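Side-chain contacts in tryptophanyl-tRNA synthetase (Cryptosporidium parvum Iowa II, PDB 3HV0), which probably catalyses the ATP-dependent attachment of L-tryptophan to tRNA(Trp), releasing AMP and diphosphate, here as the class I synthetase part of a longer protein: residues E37-L42 with D104-P109; H48-F51 with I55-S58; Y165-R170 with S207-H212. All blocks are in the same frame, centred on the assembly; numbering follows the deposited sequence.

Contact 1: E37-L42 with D104-P109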
ATOM      1  N   GLU A  37     -40.307   7.139   4.319  1.00 16.37           N
ATOM      2  CA  GLU A  37     -41.528   6.381   4.101  1.00 16.55           C
ATOM      3  C   GLU A  37     -41.259   5.300   3.044  1.00 16.19           C
ATOM      4  O   GLU A  37     -41.695   4.162   3.214  1.00 16.09           O
ATOM      5  CB  GLU A  37     -42.681   7.304   3.670  1.00 16.37           C
ATOM      6  CG  GLU A  37     -44.042   6.618   3.610  1.00 17.61           C
ATOM      7  CD  GLU A  37     -45.147   7.487   2.992  1.00 18.37           C
ATOM      8  OE1 GLU A  37     -44.846   8.376   2.164  1.00 19.23           O
ATOM      9  OE2 GLU A  37     -46.330   7.259   3.319  1.00 19.36           O
ATOM     10  N   ARG A  38     -40.503   5.642   1.990  1.00 15.81           N
ATOM     11  CA  ARG A  38     -40.287   4.727   0.851  1.00 15.59           C
ATOM     12  C   ARG A  38     -39.616   3.449   1.318  1.00 16.12           C
ATOM     13  O   ARG A  38     -39.914   2.365   0.820  1.00 15.87           O
ATOM     14  CB  ARG A  38     -39.496   5.405  -0.283  1.00 15.05           C
ATOM     15  CG  ARG A  38     -39.117   4.488  -1.483  1.00 13.71           C
ATOM     16  CD  ARG A  38     -39.007   5.262  -2.824  1.00 11.32           C
ATOM     17  NE  ARG A  38     -38.038   4.688  -3.764  1.00  9.15           N
ATOM     18  CZ  ARG A  38     -36.823   5.192  -4.023  1.00  9.93           C
ATOM     19  NH1 ARG A  38     -36.391   6.305  -3.419  1.00  9.63           N
ATOM     20  NH2 ARG A  38     -36.018   4.577  -4.891  1.00  8.21           N
ATOM     21  N   MET A  39     -38.748   3.600   2.311  1.00 16.92           N
ATOM     22  CA  MET A  39     -38.032   2.498   2.925  1.00 17.70           C
ATOM     23  C   MET A  39     -38.911   1.608   3.804  1.00 18.29           C
ATOM     24  O   MET A  39     -38.977   0.401   3.572  1.00 18.33           O
ATOM     25  CB  MET A  39     -36.874   3.058   3.755  1.00 17.89           C
ATOM     26  CG  MET A  39     -36.353   2.128   4.806  1.00 18.01           C
ATOM     27  SD  MET A  39     -34.631   2.461   5.071  1.00 20.51           S
ATOM     28  CE  MET A  39     -34.194   0.965   5.957  1.00 20.71           C
ATOM     29  N   GLU A  40     -39.544   2.193   4.822  1.00 19.14           N
ATOM     30  CA  GLU A  40     -40.427   1.451   5.734  1.00 19.97           C
ATOM     31  C   GLU A  40     -41.424   0.614   4.937  1.00 20.92           C
ATOM     32  O   GLU A  40     -41.726  -0.525   5.298  1.00 21.18           O
ATOM     33  CB  GLU A  40     -41.226   2.404   6.636  1.00 20.06           C
ATOM     34  CG  GLU A  40     -40.422   3.255   7.619  1.00 19.60           C
ATOM     35  CD  GLU A  40     -41.312   3.990   8.623  1.00 19.29           C
ATOM     36  OE1 GLU A  40     -42.519   4.150   8.349  1.00 19.51           O
ATOM     37  OE2 GLU A  40     -40.815   4.401   9.697  1.00 18.60           O
ATOM     38  N   ARG A  41     -41.934   1.210   3.862  1.00 21.94           N
ATOM     39  CA  ARG A  41     -42.822   0.545   2.892  1.00 22.79           C
ATOM     40  C   ARG A  41     -42.186  -0.741   2.368  1.00 23.08           C
ATOM     41  O   ARG A  41     -42.836  -1.778   2.257  1.00 22.75           O
ATOM     42  CB  ARG A  41     -43.053   1.485   1.699  1.00 22.99           C
ATOM     43  CG  ARG A  41     -44.384   1.390   1.032  1.00 23.70           C
ATOM     44  CD  ARG A  41     -45.215   2.638   1.294  1.00 25.50           C
ATOM     45  NE  ARG A  41     -44.728   3.813   0.565  1.00 26.40           N
ATOM     46  CZ  ARG A  41     -45.353   4.994   0.515  1.00 27.13           C
ATOM     47  NH1 ARG A  41     -46.506   5.193   1.155  1.00 27.06           N
ATOM     48  NH2 ARG A  41     -44.819   5.992  -0.182  1.00 27.65           N
ATOM     49  N   LEU A  42     -40.891  -0.640   2.075  1.00 23.55           N
ATOM     50  CA  LEU A  42     -40.130  -1.647   1.342  1.00 23.92           C
ATOM     51  C   LEU A  42     -39.456  -2.723   2.207  1.00 24.11           C
ATOM     52  O   LEU A  42     -38.901  -3.677   1.658  1.00 24.45           O
ATOM     53  CB  LEU A  42     -39.037  -0.932   0.533  1.00 23.97           C
ATOM     54  CG  LEU A  42     -38.625  -1.507  -0.820  1.00 23.88           C
ATOM     55  CD1 LEU A  42     -39.836  -1.639  -1.763  1.00 23.20           C
ATOM     56  CD2 LEU A  42     -37.565  -0.607  -1.412  1.00 22.85           C
ATOM     57  N   ASP A 104     -30.214  -5.582   9.621  1.00 27.56           N
ATOM     58  CA  ASP A 104     -31.394  -6.327  10.028  1.00 27.57           C
ATOM     59  C   ASP A 104     -32.558  -6.042   9.089  1.00 27.50           C
ATOM     60  O   ASP A 104     -33.403  -6.903   8.863  1.00 27.13           O
ATOM     61  CB  ASP A 104     -31.816  -5.934  11.448  1.00 27.92           C
ATOM     62  CG  ASP A 104     -30.770  -6.247  12.484  1.00 29.20           C
ATOM     63  OD1 ASP A 104     -29.815  -7.006  12.200  1.00 32.67           O
ATOM     64  OD2 ASP A 104     -30.907  -5.717  13.603  1.00 30.15           O
ATOM     65  N   THR A 105     -32.612  -4.816   8.576  1.00 27.27           N
ATOM     66  CA  THR A 105     -33.759  -4.358   7.803  1.00 26.88           C
ATOM     67  C   THR A 105     -33.643  -4.829   6.372  1.00 26.63           C
ATOM     68  O   THR A 105     -34.602  -5.338   5.824  1.00 26.21           O
ATOM     69  CB  THR A 105     -33.886  -2.832   7.836  1.00 26.97           C
ATOM     70  OG1 THR A 105     -34.221  -2.417   9.168  1.00 27.55           O
ATOM     71  CG2 THR A 105     -34.979  -2.360   6.903  1.00 27.33           C
ATOM     72  N   PHE A 106     -32.452  -4.682   5.777  1.00 26.58           N
ATOM     73  CA  PHE A 106     -32.237  -5.096   4.377  1.00 26.32           C
ATOM     74  C   PHE A 106     -31.734  -6.530   4.233  1.00 26.16           C
ATOM     75  O   PHE A 106     -31.847  -7.114   3.156  1.00 25.89           O
ATOM     76  CB  PHE A 106     -31.292  -4.124   3.664  1.00 26.20           C
ATOM     77  CG  PHE A 106     -31.888  -2.771   3.446  1.00 26.13           C
ATOM     78  CD1 PHE A 106     -31.442  -1.678   4.164  1.00 26.16           C
ATOM     79  CD2 PHE A 106     -32.925  -2.600   2.547  1.00 27.21           C
ATOM     80  CE1 PHE A 106     -31.996  -0.428   3.975  1.00 26.44           C
ATOM     81  CE2 PHE A 106     -33.497  -1.343   2.354  1.00 27.71           C
ATOM     82  CZ  PHE A 106     -33.034  -0.257   3.077  1.00 27.43           C
ATOM     83  N   LYS A 107     -31.180  -7.081   5.313  1.00 26.28           N
ATOM     84  CA  LYS A 107     -30.646  -8.447   5.328  1.00 26.32           C
ATOM     85  C   LYS A 107     -29.479  -8.573   4.328  1.00 26.42           C
ATOM     86  O   LYS A 107     -29.398  -9.523   3.561  1.00 26.50           O
ATOM     87  CB  LYS A 107     -31.763  -9.449   5.017  1.00 26.69           C
ATOM     88  CG  LYS A 107     -31.796 -10.673   5.939  1.00 27.71           C
ATOM     89  CD  LYS A 107     -31.853 -12.030   5.179  1.00 28.68           C
ATOM     90  CE  LYS A 107     -33.271 -12.653   5.105  1.00 29.22           C
ATOM     91  NZ  LYS A 107     -33.963 -12.411   3.806  1.00 29.38           N
ATOM     92  N   VAL A 108     -28.570  -7.604   4.328  1.00 26.37           N
ATOM     93  CA  VAL A 108     -27.516  -7.592   3.328  1.00 26.19           C
ATOM     94  C   VAL A 108     -26.176  -7.847   3.974  1.00 26.06           C
ATOM     95  O   VAL A 108     -26.066  -7.731   5.178  1.00 26.10           O
ATOM     96  CB  VAL A 108     -27.485  -6.265   2.575  1.00 26.66           C
ATOM     97  CG1 VAL A 108     -28.779  -6.110   1.733  1.00 25.14           C
ATOM     98  CG2 VAL A 108     -27.244  -5.087   3.552  1.00 25.86           C
ATOM     99  N   PRO A 109     -25.162  -8.232   3.179  1.00 26.05           N
ATOM    100  CA  PRO A 109     -23.801  -8.403   3.706  1.00 25.93           C
ATOM    101  C   PRO A 109     -23.232  -7.106   4.162  1.00 25.87           C
ATOM    102  O   PRO A 109     -23.618  -6.078   3.619  1.00 26.19           O
ATOM    103  CB  PRO A 109     -22.997  -8.910   2.502  1.00 25.79           C
ATOM    104  CG  PRO A 109     -23.986  -9.516   1.605  1.00 25.88           C
ATOM    105  CD  PRO A 109     -25.278  -8.754   1.805  1.00 25.92           C
TER
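The hydroxyl OG1 of Thr-105 has as its main partner the backbone O of Tyr-101, one turn earlier in its own helix; OE1 of Gln-45 is also within bonding distance, and as modelled the two oxygens share the single proton at best. The rotation that sets OG1 there puts CG2 anti to the backbone N, and this methyl lies 3.5 Å from CE of Met-39. Threonine suits the place because its two branches do different work: one bonds to polar groups near the helix end, the other offers a carbon to the opposing helix.

The contact joins helix 33-43 to the end of helix 93-106, the helix of a beta-alpha-beta crossover between the parallel strands 76-81 and 110-114 of the class I synthetase core. Lys-107 leaves the helix with a positive phi of 62°, after which the chain runs on toward strand 110-114. Met-39 reaches across to the other helix with a chain extended beyond CG, bringing a thin, flexible thioether to the Phe-106 ring, which it meets obliquely. Met-39 CE meets Phe-106 CE1 at 3.3 Å. Met-39 SD lies 4.9 Å from the centroid of the Phe-106 ring, 66° off its normal, a Met-aromatic contact. Phe-106 is also met edge-to-face by Tyr-69 and Phe-75, and Leu-66 of helix 62-70 touches both Met-39 and Phe-106.

Charges keep to other sides of helix 33-43. Arg-38 pairs with Asp-67 and Glu-70, tying the helix to helix 62-70.

Between the two segments, then, cohesion comes from dispersion and from a polarisable sulfur set obliquely against an aromatic ring, interactions that depend on close fit more than on direction.

Contact 2: H48-F51 with I55-S58; sequences HHFF and IFLS
The chain leaves the short helix 49-52 and turns straight into strand 56-60, with Phe-50 O accepting from both Ile-55 N and Phe-56 N at 3.0 Å each. This helix-to-strand turn leads into an antiparallel edge region of the synthetase's mixed sheet, where Leu-57 and Ser-58 together face His-253 in a classic beta bulge. The two donors reach the carbonyl oxygen from opposite faces of its plane, which lets one buried oxygen serve two consecutive amides where the strand begins. The bond from Phe-56 N is the straighter, at 154°.

Phe-50 also carries the side-chain contact. Its CG lies opposite its own carbonyl carbon and beside the backbone N (chi1 -63°), which places the ring beside Ile-55 and Phe-56. CB of Phe-50 rests at the edge of the Phe-56 ring, 3.8 Å from Phe-56 CD1, and lies 3.9 Å from CB of Ile-55. The two phenylalanine side chains cross obliquely, with CD2 of Phe-50 4.0 Å from CD1 of Phe-56, while CG1 of Ile-55 approaches CD1 of Phe-50. Large apolar residues suit this buried corner: Phe-56 stacks on Phe-98 of helix 93-106, Phe-51 meets the same ring edge-to-face, and Ile-55 reaches Phe-322 of helix 315-323. The side chain of Phe-56 is about 9 Å from the bound tryptophan, too far to touch it.

Histidine suits position 48 because a ring nitrogen can cap a helix while the ring turns an edge carbon to the face of Phe-50. ND1 of His-48 accepts from Phe-50 N at 3.2 Å in a nearly straight N-cap bond (171°), consistent with an ND1 that carries no proton. His-48 CE1 sits 3.3 Å above the centre of the Phe-50 ring.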
ATOM      1  N   HIS A  48     -35.815   3.363  11.822  1.00 23.83           N
ATOM      2  CA  HIS A  48     -34.964   3.610  12.957  1.00 23.97           C
ATOM      3  C   HIS A  48     -35.062   5.077  13.321  1.00 24.25           C
ATOM      4  O   HIS A  48     -35.133   5.933  12.439  1.00 24.21           O
ATOM      5  CB  HIS A  48     -33.532   3.259  12.632  1.00 24.01           C
ATOM      6  CG  HIS A  48     -32.665   3.104  13.833  1.00 24.06           C
ATOM      7  ND1 HIS A  48     -31.978   4.157  14.394  1.00 25.83           N
ATOM      8  CD2 HIS A  48     -32.359   2.016  14.574  1.00 25.49           C
ATOM      9  CE1 HIS A  48     -31.271   3.722  15.422  1.00 26.34           C
ATOM     10  NE2 HIS A  48     -31.491   2.426  15.558  1.00 26.90           N
ATOM     11  N   HIS A  49     -35.081   5.366  14.618  1.00 24.49           N
ATOM     12  CA  HIS A  49     -35.232   6.740  15.077  1.00 24.82           C
ATOM     13  C   HIS A  49     -34.096   7.706  14.664  1.00 25.14           C
ATOM     14  O   HIS A  49     -34.339   8.903  14.599  1.00 25.37           O
ATOM     15  CB  HIS A  49     -35.516   6.801  16.596  1.00 25.05           C
ATOM     16  CG  HIS A  49     -34.431   6.220  17.449  1.00 25.48           C
ATOM     17  ND1 HIS A  49     -34.332   4.871  17.711  1.00 26.65           N
ATOM     18  CD2 HIS A  49     -33.401   6.808  18.101  1.00 24.90           C
ATOM     19  CE1 HIS A  49     -33.286   4.653  18.488  1.00 25.90           C
ATOM     20  NE2 HIS A  49     -32.709   5.813  18.741  1.00 25.74           N
ATOM     21  N   PHE A  50     -32.892   7.235  14.330  1.00 25.07           N
ATOM     22  CA  PHE A  50     -31.884   8.182  13.808  1.00 25.74           C
ATOM     23  C   PHE A  50     -32.353   8.901  12.537  1.00 26.58           C
ATOM     24  O   PHE A  50     -31.760   9.905  12.120  1.00 26.85           O
ATOM     25  CB  PHE A  50     -30.517   7.529  13.535  1.00 25.46           C
ATOM     26  CG  PHE A  50     -29.839   6.978  14.761  1.00 24.95           C
ATOM     27  CD1 PHE A  50     -30.161   7.426  16.042  1.00 24.67           C
ATOM     28  CD2 PHE A  50     -28.878   6.000  14.642  1.00 24.31           C
ATOM     29  CE1 PHE A  50     -29.546   6.891  17.144  1.00 23.28           C
ATOM     30  CE2 PHE A  50     -28.257   5.486  15.754  1.00 23.22           C
ATOM     31  CZ  PHE A  50     -28.594   5.927  17.001  1.00 21.31           C
ATOM     32  N   PHE A  51     -33.391   8.377  11.906  1.00 27.06           N
ATOM     33  CA  PHE A  51     -33.965   9.033  10.761  1.00 27.88           C
ATOM     34  C   PHE A  51     -34.842  10.172  11.251  1.00 28.52           C
ATOM     35  O   PHE A  51     -34.578  11.335  10.936  1.00 29.30           O
ATOM     36  CB  PHE A  51     -34.802   8.060   9.949  1.00 28.23           C
ATOM     37  CG  PHE A  51     -34.006   7.157   9.021  1.00 28.70           C
ATOM     38  CD1 PHE A  51     -33.346   7.680   7.918  1.00 28.14           C
ATOM     39  CD2 PHE A  51     -33.999   5.777   9.205  1.00 28.52           C
ATOM     40  CE1 PHE A  51     -32.690   6.860   7.048  1.00 26.50           C
ATOM     41  CE2 PHE A  51     -33.339   4.958   8.330  1.00 26.82           C
ATOM     42  CZ  PHE A  51     -32.689   5.498   7.255  1.00 27.04           C
ATOM     43  N   ILE A  55     -30.444  12.486  12.923  1.00 24.95           N
ATOM     44  CA  ILE A  55     -29.108  12.142  13.386  1.00 24.81           C
ATOM     45  C   ILE A  55     -28.335  11.640  12.177  1.00 24.64           C
ATOM     46  O   ILE A  55     -27.179  11.985  11.993  1.00 24.44           O
ATOM     47  CB  ILE A  55     -29.124  11.021  14.469  1.00 24.76           C
ATOM     48  CG1 ILE A  55     -29.962  11.417  15.687  1.00 24.92           C
ATOM     49  CG2 ILE A  55     -27.687  10.667  14.896  1.00 24.72           C
ATOM     50  CD1 ILE A  55     -29.294  12.379  16.631  1.00 25.20           C
ATOM     51  N   PHE A  56     -28.970  10.768  11.403  1.00 24.76           N
ATOM     52  CA  PHE A  56     -28.579  10.528  10.022  1.00 25.13           C
ATOM     53  C   PHE A  56     -29.479  11.428   9.201  1.00 25.43           C
ATOM     54  O   PHE A  56     -30.676  11.140   9.028  1.00 25.73           O
ATOM     55  CB  PHE A  56     -28.740   9.057   9.619  1.00 25.11           C
ATOM     56  CG  PHE A  56     -27.561   8.207   9.970  1.00 25.55           C
ATOM     57  CD1 PHE A  56     -27.467   7.600  11.215  1.00 25.95           C
ATOM     58  CD2 PHE A  56     -26.511   8.056   9.077  1.00 25.69           C
ATOM     59  CE1 PHE A  56     -26.350   6.834  11.544  1.00 26.29           C
ATOM     60  CE2 PHE A  56     -25.406   7.290   9.398  1.00 26.07           C
ATOM     61  CZ  PHE A  56     -25.328   6.671  10.630  1.00 26.02           C
ATOM     62  N   LEU A  57     -28.916  12.543   8.741  1.00 25.40           N
ATOM     63  CA  LEU A  57     -29.697  13.595   8.090  1.00 25.61           C
ATOM     64  C   LEU A  57     -29.449  13.730   6.590  1.00 25.66           C
ATOM     65  O   LEU A  57     -30.212  14.390   5.904  1.00 25.31           O
ATOM     66  CB  LEU A  57     -29.435  14.946   8.754  1.00 25.75           C
ATOM     67  CG  LEU A  57     -28.014  15.447   9.044  1.00 26.26           C
ATOM     68  CD1 LEU A  57     -26.918  14.716   8.310  1.00 26.39           C
ATOM     69  CD2 LEU A  57     -27.897  16.925   8.764  1.00 26.84           C
ATOM     70  N   SER A  58     -28.398  13.080   6.092  1.00 25.82           N
ATOM     71  CA  SER A  58     -27.821  13.423   4.808  1.00 25.65           C
ATOM     72  C   SER A  58     -27.461  12.171   4.009  1.00 25.26           C
ATOM     73  O   SER A  58     -27.242  11.112   4.595  1.00 25.05           O
ATOM     74  CB  SER A  58     -26.581  14.278   5.053  1.00 25.64           C
ATOM     75  OG  SER A  58     -26.361  15.146   3.973  1.00 27.65           O
TER

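Contact 3: Y165-R170 with S207-H212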
ATOM      1  N   TYR A 165      -5.049  -4.162  -2.385  1.00 24.46           N
ATOM      2  CA  TYR A 165      -3.986  -3.491  -3.115  1.00 24.33           C
ATOM      3  C   TYR A 165      -4.341  -3.222  -4.584  1.00 24.70           C
ATOM      4  O   TYR A 165      -4.045  -2.141  -5.082  1.00 25.56           O
ATOM      5  CB  TYR A 165      -2.663  -4.257  -3.001  1.00 23.96           C
ATOM      6  CG  TYR A 165      -1.404  -3.433  -3.262  1.00 23.08           C
ATOM      7  CD1 TYR A 165      -1.345  -2.083  -2.977  1.00 22.49           C
ATOM      8  CD2 TYR A 165      -0.251  -4.035  -3.736  1.00 22.45           C
ATOM      9  CE1 TYR A 165      -0.181  -1.347  -3.190  1.00 20.95           C
ATOM     10  CE2 TYR A 165       0.928  -3.294  -3.965  1.00 21.43           C
ATOM     11  CZ  TYR A 165       0.944  -1.949  -3.685  1.00 20.74           C
ATOM     12  OH  TYR A 165       2.085  -1.189  -3.882  1.00 20.42           O
ATOM     13  N   PRO A 166      -4.989  -4.171  -5.281  1.00 24.50           N
ATOM     14  CA  PRO A 166      -5.256  -3.872  -6.693  1.00 24.97           C
ATOM     15  C   PRO A 166      -6.145  -2.652  -6.903  1.00 25.23           C
ATOM     16  O   PRO A 166      -5.861  -1.835  -7.768  1.00 25.94           O
ATOM     17  CB  PRO A 166      -5.937  -5.155  -7.204  1.00 24.82           C
ATOM     18  CG  PRO A 166      -5.422  -6.217  -6.328  1.00 23.88           C
ATOM     19  CD  PRO A 166      -5.290  -5.575  -4.969  1.00 24.26           C
ATOM     20  N   ASP A 167      -7.188  -2.508  -6.097  1.00 25.37           N
ATOM     21  CA  ASP A 167      -8.076  -1.361  -6.220  1.00 25.17           C
ATOM     22  C   ASP A 167      -7.438  -0.117  -5.636  1.00 24.99           C
ATOM     23  O   ASP A 167      -7.711   0.968  -6.093  1.00 24.98           O
ATOM     24  CB  ASP A 167      -9.409  -1.632  -5.539  1.00 25.42           C
ATOM     25  CG  ASP A 167     -10.320  -2.534  -6.356  1.00 26.26           C
ATOM     26  OD1 ASP A 167     -10.074  -2.700  -7.572  1.00 27.94           O
ATOM     27  OD2 ASP A 167     -11.309  -3.063  -5.782  1.00 26.40           O
ATOM     28  N   ILE A 168      -6.586  -0.261  -4.626  1.00 24.92           N
ATOM     29  CA  ILE A 168      -5.839   0.896  -4.113  1.00 24.62           C
ATOM     30  C   ILE A 168      -5.021   1.486  -5.248  1.00 24.76           C
ATOM     31  O   ILE A 168      -5.054   2.683  -5.499  1.00 25.03           O
ATOM     32  CB  ILE A 168      -4.912   0.525  -2.936  1.00 24.61           C
ATOM     33  CG1 ILE A 168      -5.753   0.142  -1.696  1.00 23.37           C
ATOM     34  CG2 ILE A 168      -3.935   1.692  -2.617  1.00 24.24           C
ATOM     35  CD1 ILE A 168      -4.994  -0.640  -0.647  1.00 19.56           C
ATOM     36  N   LEU A 169      -4.302   0.621  -5.948  1.00 25.15           N
ATOM     37  CA  LEU A 169      -3.435   1.030  -7.058  1.00 24.97           C
ATOM     38  C   LEU A 169      -4.211   1.686  -8.216  1.00 25.31           C
ATOM     39  O   LEU A 169      -3.745   2.663  -8.816  1.00 25.62           O
ATOM     40  CB  LEU A 169      -2.627  -0.179  -7.554  1.00 24.39           C
ATOM     41  CG  LEU A 169      -1.480  -0.639  -6.643  1.00 22.70           C
ATOM     42  CD1 LEU A 169      -0.942  -1.991  -7.094  1.00 19.92           C
ATOM     43  CD2 LEU A 169      -0.349   0.412  -6.601  1.00 19.28           C
ATOM     44  N   ARG A 170      -5.387   1.139  -8.524  1.00 25.34           N
ATOM     45  CA  ARG A 170      -6.261   1.660  -9.577  1.00 24.94           C
ATOM     46  C   ARG A 170      -6.847   3.031  -9.248  1.00 24.90           C
ATOM     47  O   ARG A 170      -6.985   3.885 -10.118  1.00 25.60           O
ATOM     48  CB  ARG A 170      -7.404   0.688  -9.833  1.00 24.87           C
ATOM     49  CG  ARG A 170      -6.999  -0.537 -10.599  1.00 24.53           C
ATOM     50  CD  ARG A 170      -8.110  -1.583 -10.581  1.00 24.34           C
ATOM     51  NE  ARG A 170      -7.683  -2.849 -11.193  1.00 24.89           N
ATOM     52  CZ  ARG A 170      -7.818  -4.061 -10.644  1.00 24.40           C
ATOM     53  NH1 ARG A 170      -8.381  -4.221  -9.468  1.00 24.62           N
ATOM     54  NH2 ARG A 170      -7.389  -5.135 -11.289  1.00 23.88           N
ATOM     55  N   SER A 207     -16.978  -3.438  -4.946  1.00 23.42           N
ATOM     56  CA  SER A 207     -17.198  -4.857  -4.724  1.00 23.86           C
ATOM     57  C   SER A 207     -16.060  -5.718  -5.231  1.00 24.48           C
ATOM     58  O   SER A 207     -15.862  -6.818  -4.740  1.00 23.88           O
ATOM     59  CB  SER A 207     -18.501  -5.309  -5.408  1.00 23.85           C
ATOM     60  OG  SER A 207     -18.407  -5.211  -6.813  1.00 22.76           O
ATOM     61  N   SER A 208     -15.342  -5.231  -6.244  1.00 25.41           N
ATOM     62  CA  SER A 208     -14.146  -5.915  -6.689  1.00 26.31           C
ATOM     63  C   SER A 208     -13.217  -6.214  -5.489  1.00 26.44           C
ATOM     64  O   SER A 208     -12.587  -7.268  -5.452  1.00 26.61           O
ATOM     65  CB  SER A 208     -13.396  -5.118  -7.775  1.00 26.37           C
ATOM     66  OG  SER A 208     -12.898  -3.876  -7.279  1.00 27.26           O
ATOM     67  N   SER A 209     -13.169  -5.325  -4.502  1.00 26.57           N
ATOM     68  CA  SER A 209     -12.215  -5.479  -3.377  1.00 27.04           C
ATOM     69  C   SER A 209     -12.523  -6.628  -2.421  1.00 27.23           C
ATOM     70  O   SER A 209     -11.792  -6.833  -1.443  1.00 27.50           O
ATOM     71  CB  SER A 209     -12.114  -4.191  -2.598  1.00 26.81           C
ATOM     72  OG  SER A 209     -11.445  -3.235  -3.385  1.00 27.33           O
ATOM     73  N   PHE A 210     -13.599  -7.364  -2.701  1.00 27.00           N
ATOM     74  CA  PHE A 210     -13.982  -8.531  -1.906  1.00 26.95           C
ATOM     75  C   PHE A 210     -14.331  -9.685  -2.835  1.00 26.82           C
ATOM     76  O   PHE A 210     -15.489 -10.070  -2.936  1.00 26.08           O
ATOM     77  CB  PHE A 210     -15.169  -8.209  -0.977  1.00 26.80           C
ATOM     78  CG  PHE A 210     -14.888  -7.114  -0.004  1.00 26.31           C
ATOM     79  CD1 PHE A 210     -14.204  -7.382   1.175  1.00 26.50           C
ATOM     80  CD2 PHE A 210     -15.262  -5.812  -0.276  1.00 24.47           C
ATOM     81  CE1 PHE A 210     -13.920  -6.370   2.081  1.00 25.79           C
ATOM     82  CE2 PHE A 210     -14.972  -4.802   0.628  1.00 25.02           C
ATOM     83  CZ  PHE A 210     -14.304  -5.082   1.805  1.00 24.78           C
ATOM     84  N   PRO A 211     -13.316 -10.235  -3.527  1.00 27.02           N
ATOM     85  CA  PRO A 211     -13.552 -11.369  -4.425  1.00 27.58           C
ATOM     86  C   PRO A 211     -14.186 -12.598  -3.741  1.00 27.92           C
ATOM     87  O   PRO A 211     -14.973 -13.302  -4.379  1.00 27.77           O
ATOM     88  CB  PRO A 211     -12.148 -11.694  -4.958  1.00 27.26           C
ATOM     89  CG  PRO A 211     -11.211 -11.080  -3.993  1.00 26.82           C
ATOM     90  CD  PRO A 211     -11.891  -9.882  -3.462  1.00 27.00           C
ATOM     91  N   HIS A 212     -13.877 -12.826  -2.458  1.00 28.45           N
ATOM     92  CA  HIS A 212     -14.334 -14.032  -1.756  1.00 29.01           C
ATOM     93  C   HIS A 212     -15.758 -13.942  -1.211  1.00 29.16           C
ATOM     94  O   HIS A 212     -16.227 -14.900  -0.597  1.00 29.51           O
ATOM     95  CB  HIS A 212     -13.390 -14.438  -0.617  1.00 29.40           C
ATOM     96  CG  HIS A 212     -11.949 -14.505  -1.010  1.00 30.27           C
ATOM     97  ND1 HIS A 212     -11.506 -15.170  -2.132  1.00 31.90           N
ATOM     98  CD2 HIS A 212     -10.847 -13.979  -0.422  1.00 32.14           C
ATOM     99  CE1 HIS A 212     -10.190 -15.039  -2.226  1.00 32.97           C
ATOM    100  NE2 HIS A 212      -9.764 -14.322  -1.198  1.00 32.45           N
TER
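Two serine hydroxyls converge on one carboxylate oxygen. Ser-208 OG donates to Asp-167 OD2; Ser-209 OG lies nearly as close, but its one proton could go to Ala-203 O instead. The modelled lengths, 2.3 Å from Ser-208 OG and 2.4 Å from Ser-209 OG to Asp-167 OD2, are doubtfully short. Different rotations bring the hydroxyls there: OG of Ser-208 sits between its backbone N and carbonyl carbon (chi1 64°), that of Ser-209 opposite the carbonyl carbon (chi1 -70°). Serine's short arm lets consecutive residues of a 3-10 turn reach one acceptor on helix 157-174.

The ionic interaction uses the other oxygen. One turn along the helix, Arg-170 NH1 bridges to Asp-167 OD1 at 3.0 Å, lying 36° out of the carboxylate plane although OD1 stays close to the guanidinium plane. Tyr-246 OH bonds to OD1 as well.

At the subunit interface, Tyr-165 OH bonds to Asp-117 of the second subunit, and Arg-170 packs on Phe-120 of that subunit.

With Arg-170 and Tyr-246 OH at OD1 and at least one serine hydroxyl at OD2, Asp-167 can probably remain negatively charged although buried, joining the interface helix to the turn before helix 211-214.

Contacts 1 and 2 belong to one apolar cluster: their centres are 14 Å apart, Met-39 SD of the first lies 4.2 Å from Phe-51 CZ of the second, and helix 93-106 serves both, as a partner in contact 1 and as a neighbour of contact 2. Contact 2 is also nested within the chain loop that contact 1 closes. Contact 3 stands apart, on the opposite side of the chain's centre from contact 2 and beside the second subunit. All three are largely buried, yet their chemistry differs: sulfur and aromatic carbon in contact 1, backbone bonds among phenyl rings in contact 2, and a shared carboxylate in contact 3, where Ser-208 is partly exposed.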